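Local coordinates for protein endoglucanase (Ruminococcus champanellensis, PDB 6WQV) that probably hydrolyses internal beta-1,4 linkages of cellulose and other plant cell-wall glucans and xylans, as a broad-specificity endoglucanase of glycoside hydrolase family 5, at residues I263-Y274 against N306-I316. Residues are numbered along the deposited sequence; the frame is centred on the assembly and turned at random. Where two conformers were deposited one is given.
Sequences ISQLQWTLQEIY and NYLRIAKSYNI
Tyr-314 lays its ring across one turn of helix 263-274. One face of the ring lies over the backbone of Gln-271, a CH-pi contact with CA 4.1 Å from the ring centroid. The Tyr-314 CG stands anti to the residue's own carbonyl carbon, which sends the ring back towards the N-terminal end of helix 263-278. Gln-267 NE2 donates to Tyr-314 OH at 2.9 Å, with the oxygen close to the amide plane. A bend at chi2 (-85°) brings the Gln-267 amide to this position. A water joins Tyr-314 OH to Gln-271 OE1 and lies in the plane of the ring. The Tyr-274 and Tyr-314 rings are near parallel but slid apart, with planes at 28° and little overlap. Tyr-314 CD1 stands over a face of the Tyr-274 ring, 3.6 Å from Tyr-274 CD2.

The two helices are neighbours on the outside of the closed eight-stranded TIM barrel of family 5. They precede strands 284-289 and 318-322 and run roughly parallel, their axes crossing at -34°. Ile-310 is a knob in a hole formed by Ile-263, Leu-266, Gln-267 and Leu-270. Its CG2 touches Leu-270 CD1 at 3.6 Å, while Ile-310 CD1 points at the Gln-267 backbone. On the barrel side, Leu-270 CD1 stands over a face of the Tyr-307 ring, and Leu-270 CD2 touches Tyr-307 CZ at 4.0 Å. Leu-266 CD1 approaches that ring obliquely. Tyr-307 OH is hydrogen-bonded to Ser-242 O. Ile-263 CD1 packs against the whole Asn-306 amide, 3.5 Å from ND2 and as near to OD1. Arg-309 NH2 donates an almost straight hydrogen bond to Asn-306 OD1, in both the carbonyl and guanidinium planes. A Schellman motif with Asn-315 as C-prime ends helix 297-313. Beyond it, Ile-316 CD1 packs against Ile-273 CG2.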
# COMPACT_ATOMS: atom_id res chain seq x y z
N ILE A 263 -23.69 -8.29 4.01
CA ILE A 263 -22.80 -8.20 5.16
C ILE A 263 -22.14 -9.55 5.43
O ILE A 263 -20.95 -9.62 5.77
CB ILE A 263 -23.55 -7.64 6.39
CG1 ILE A 263 -24.01 -6.21 6.12
CG2 ILE A 263 -22.65 -7.69 7.61
CD1 ILE A 263 -24.93 -5.63 7.18
N SER A 264 -22.89 -10.64 5.24
CA SER A 264 -22.37 -11.96 5.58
C SER A 264 -21.19 -12.34 4.69
O SER A 264 -20.24 -12.99 5.15
CB SER A 264 -23.48 -13.01 5.48
OG SER A 264 -24.05 -13.06 4.19
N GLN A 265 -21.23 -11.97 3.41
CA GLN A 265 -20.12 -12.29 2.52
C GLN A 265 -18.90 -11.45 2.88
O GLN A 265 -17.76 -11.93 2.80
CB GLN A 265 -20.51 -12.08 1.06
CG GLN A 265 -19.42 -12.52 0.07
CD GLN A 265 -18.84 -13.89 0.38
OE1 GLN A 265 -19.56 -14.86 0.61
NE2 GLN A 265 -17.51 -13.97 0.41
N LEU A 266 -19.12 -10.22 3.33
CA LEU A 266 -18.03 -9.37 3.80
C LEU A 266 -17.42 -9.92 5.08
O LEU A 266 -16.19 -9.92 5.24
CB LEU A 266 -18.58 -7.97 4.02
CG LEU A 266 -17.58 -6.87 4.33
CD1 LEU A 266 -16.48 -6.83 3.28
CD2 LEU A 266 -18.33 -5.54 4.39
N GLN A 267 -18.26 -10.41 6.00
CA GLN A 267 -17.73 -11.05 7.20
C GLN A 267 -16.85 -12.23 6.84
O GLN A 267 -15.77 -12.42 7.42
CB GLN A 267 -18.88 -11.47 8.11
CG GLN A 267 -18.45 -12.17 9.39
CD GLN A 267 -18.22 -13.66 9.22
OE1 GLN A 267 -18.88 -14.31 8.40
NE2 GLN A 267 -17.30 -14.21 9.99
N TRP A 268 -17.28 -13.04 5.87
CA TRP A 268 -16.49 -14.21 5.48
C TRP A 268 -15.15 -13.78 4.90
O TRP A 268 -14.10 -14.33 5.26
CB TRP A 268 -17.26 -15.04 4.45
CG TRP A 268 -16.54 -16.29 4.05
CD1 TRP A 268 -16.65 -17.51 4.64
CD2 TRP A 268 -15.59 -16.44 2.99
NE1 TRP A 268 -15.84 -18.42 4.02
CE2 TRP A 268 -15.17 -17.79 3.00
CE3 TRP A 268 -15.04 -15.58 2.03
CZ2 TRP A 268 -14.24 -18.29 2.09
CZ3 TRP A 268 -14.12 -16.08 1.13
CH2 TRP A 268 -13.73 -17.42 1.16
N THR A 269 -15.17 -12.79 4.01
CA THR A 269 -13.94 -12.33 3.37
C THR A 269 -12.94 -11.81 4.39
O THR A 269 -11.76 -12.16 4.35
CB THR A 269 -14.29 -11.26 2.33
OG1 THR A 269 -15.07 -11.87 1.29
CG2 THR A 269 -13.03 -10.64 1.75
N LEU A 270 -13.40 -10.97 5.33
CA LEU A 270 -12.48 -10.40 6.31
C LEU A 270 -12.03 -11.46 7.31
O LEU A 270 -10.86 -11.46 7.72
CB LEU A 270 -13.13 -9.20 6.99
CG LEU A 270 -13.41 -8.05 6.02
CD1 LEU A 270 -14.19 -6.93 6.68
CD2 LEU A 270 -12.13 -7.49 5.41
N GLN A 271 -12.92 -12.37 7.69
CA GLN A 271 -12.53 -13.48 8.55
C GLN A 271 -11.45 -14.33 7.91
O GLN A 271 -10.58 -14.87 8.62
CB GLN A 271 -13.76 -14.34 8.87
CG GLN A 271 -13.51 -15.53 9.75
CD GLN A 271 -14.77 -16.34 10.03
OE1 GLN A 271 -15.27 -16.37 11.15
NE2 GLN A 271 -15.30 -16.99 8.99
N GLU A 272 -11.46 -14.46 6.58
CA GLU A 272 -10.43 -15.26 5.92
C GLU A 272 -9.05 -14.61 6.07
O GLU A 272 -8.04 -15.31 6.22
CB GLU A 272 -10.76 -15.43 4.44
CG GLU A 272 -11.87 -16.42 4.17
CD GLU A 272 -11.51 -17.83 4.58
OE1 GLU A 272 -10.64 -18.43 3.93
OE2 GLU A 272 -12.09 -18.32 5.58
N ILE A 273 -8.99 -13.28 5.98
CA ILE A 273 -7.73 -12.58 6.23
C ILE A 273 -7.26 -12.83 7.66
O ILE A 273 -6.08 -13.12 7.90
CB ILE A 273 -7.88 -11.08 5.93
CG1 ILE A 273 -8.28 -10.88 4.46
CG2 ILE A 273 -6.59 -10.34 6.26
CD1 ILE A 273 -8.69 -9.47 4.09
N TYR A 274 -8.17 -12.71 8.62
CA TYR A 274 -7.82 -12.98 10.01
C TYR A 274 -7.32 -14.41 10.18
O TYR A 274 -6.28 -14.65 10.80
CB TYR A 274 -9.06 -12.74 10.88
CG TYR A 274 -8.87 -13.12 12.32
CD1 TYR A 274 -8.01 -12.41 13.14
CD2 TYR A 274 -9.56 -14.20 12.87
CE1 TYR A 274 -7.83 -12.76 14.47
CE2 TYR A 274 -9.39 -14.55 14.19
CZ TYR A 274 -8.53 -13.84 14.98
OH TYR A 274 -8.37 -14.20 16.30
N ASN A 306 -19.96 -1.26 7.88
CA ASN A 306 -19.77 -2.67 8.21
C ASN A 306 -18.35 -3.13 7.93
O ASN A 306 -17.80 -3.94 8.69
CB ASN A 306 -20.79 -3.51 7.46
CG ASN A 306 -22.14 -3.48 8.12
OD1 ASN A 306 -22.36 -4.15 9.13
ND2 ASN A 306 -23.05 -2.67 7.59
N TYR A 307 -17.72 -2.63 6.86
CA TYR A 307 -16.34 -3.00 6.57
C TYR A 307 -15.44 -2.68 7.76
O TYR A 307 -14.72 -3.54 8.27
CB TYR A 307 -15.87 -2.30 5.29
CG TYR A 307 -14.61 -2.89 4.66
CD1 TYR A 307 -13.40 -2.83 5.32
CD2 TYR A 307 -14.65 -3.51 3.42
CE1 TYR A 307 -12.26 -3.37 4.77
CE2 TYR A 307 -13.51 -4.05 2.85
CZ TYR A 307 -12.32 -3.97 3.54
OH TYR A 307 -11.17 -4.49 3.00
N LEU A 308 -15.49 -1.43 8.25
CA LEU A 308 -14.62 -1.03 9.35
C LEU A 308 -14.99 -1.73 10.65
O LEU A 308 -14.11 -2.10 11.43
CB LEU A 308 -14.64 0.48 9.52
CG LEU A 308 -13.71 1.30 8.63
CD1 LEU A 308 -12.23 1.00 8.93
CD2 LEU A 308 -13.97 1.06 7.15
N ARG A 309 -16.29 -1.92 10.90
CA ARG A 309 -16.72 -2.61 12.11
C ARG A 309 -16.19 -4.04 12.13
O ARG A 309 -15.63 -4.50 13.13
CB ARG A 309 -18.25 -2.61 12.23
CG ARG A 309 -18.81 -3.32 13.48
CD ARG A 309 -20.34 -3.45 13.50
NE ARG A 309 -20.84 -4.15 12.32
CZ ARG A 309 -20.81 -5.46 12.16
NH1 ARG A 309 -20.32 -6.24 13.12
NH2 ARG A 309 -21.27 -6.01 11.04
N ILE A 310 -16.36 -4.75 11.02
CA ILE A 310 -15.91 -6.14 10.96
C ILE A 310 -14.39 -6.21 11.02
O ILE A 310 -13.82 -7.03 11.75
CB ILE A 310 -16.48 -6.84 9.72
CG1 ILE A 310 -18.01 -6.91 9.79
CG2 ILE A 310 -15.91 -8.24 9.60
CD1 ILE A 310 -18.66 -7.29 8.46
N ALA A 311 -13.70 -5.36 10.26
CA ALA A 311 -12.24 -5.37 10.28
C ALA A 311 -11.72 -5.13 11.70
O ALA A 311 -10.85 -5.86 12.18
CB ALA A 311 -11.67 -4.34 9.29
N LYS A 312 -12.27 -4.14 12.39
CA LYS A 312 -11.85 -3.87 13.77
C LYS A 312 -12.14 -5.06 14.68
O LYS A 312 -11.37 -5.34 15.61
CB LYS A 312 -12.50 -2.60 14.30
CG LYS A 312 -12.02 -2.17 15.67
CD LYS A 312 -12.67 -0.87 16.11
CE LYS A 312 -12.24 -0.50 17.51
NZ LYS A 312 -13.03 0.65 18.04
N SER A 313 -13.23 -5.79 14.43
CA SER A 313 -13.58 -6.93 15.26
C SER A 313 -12.57 -8.07 15.11
O SER A 313 -12.49 -8.92 15.99
CB SER A 313 -15.00 -7.42 14.97
OG SER A 313 -15.08 -8.24 13.82
N TYR A 314 -11.82 -8.08 14.01
CA TYR A 314 -10.72 -9.03 13.81
C TYR A 314 -9.36 -8.38 14.05
O TYR A 314 -8.33 -8.97 13.71
CB TYR A 314 -10.77 -9.65 12.41
CG TYR A 314 -11.96 -10.57 12.21
CD1 TYR A 314 -12.12 -11.71 12.99
CD2 TYR A 314 -12.93 -10.28 11.26
CE1 TYR A 314 -13.22 -12.54 12.83
CE2 TYR A 314 -14.04 -11.11 11.09
CZ TYR A 314 -14.17 -12.24 11.88
OH TYR A 314 -15.25 -13.08 11.73
N ASN A 315 -9.34 -7.17 14.61
CA ASN A 315 -8.10 -6.43 14.88
C ASN A 315 -7.27 -6.21 13.61
O ASN A 315 -6.05 -6.34 13.63
CB ASN A 315 -7.27 -7.08 15.99
CG ASN A 315 -6.31 -6.10 16.66
OD1 ASN A 315 -6.55 -4.90 16.70
ND2 ASN A 315 -5.20 -6.63 17.18
N ILE A 316 -7.93 -5.84 12.52
CA ILE A 316 -7.27 -5.58 11.24
C ILE A 316 -7.45 -4.10 10.89
O ILE A 316 -8.58 -3.65 10.68
CB ILE A 316 -7.82 -6.45 10.11
CG1 ILE A 316 -7.62 -7.93 10.43
CG2 ILE A 316 -7.12 -6.10 8.80
CD1 ILE A 316 -8.31 -8.86 9.46
O HOH W 1 -15.67 -14.82 13.73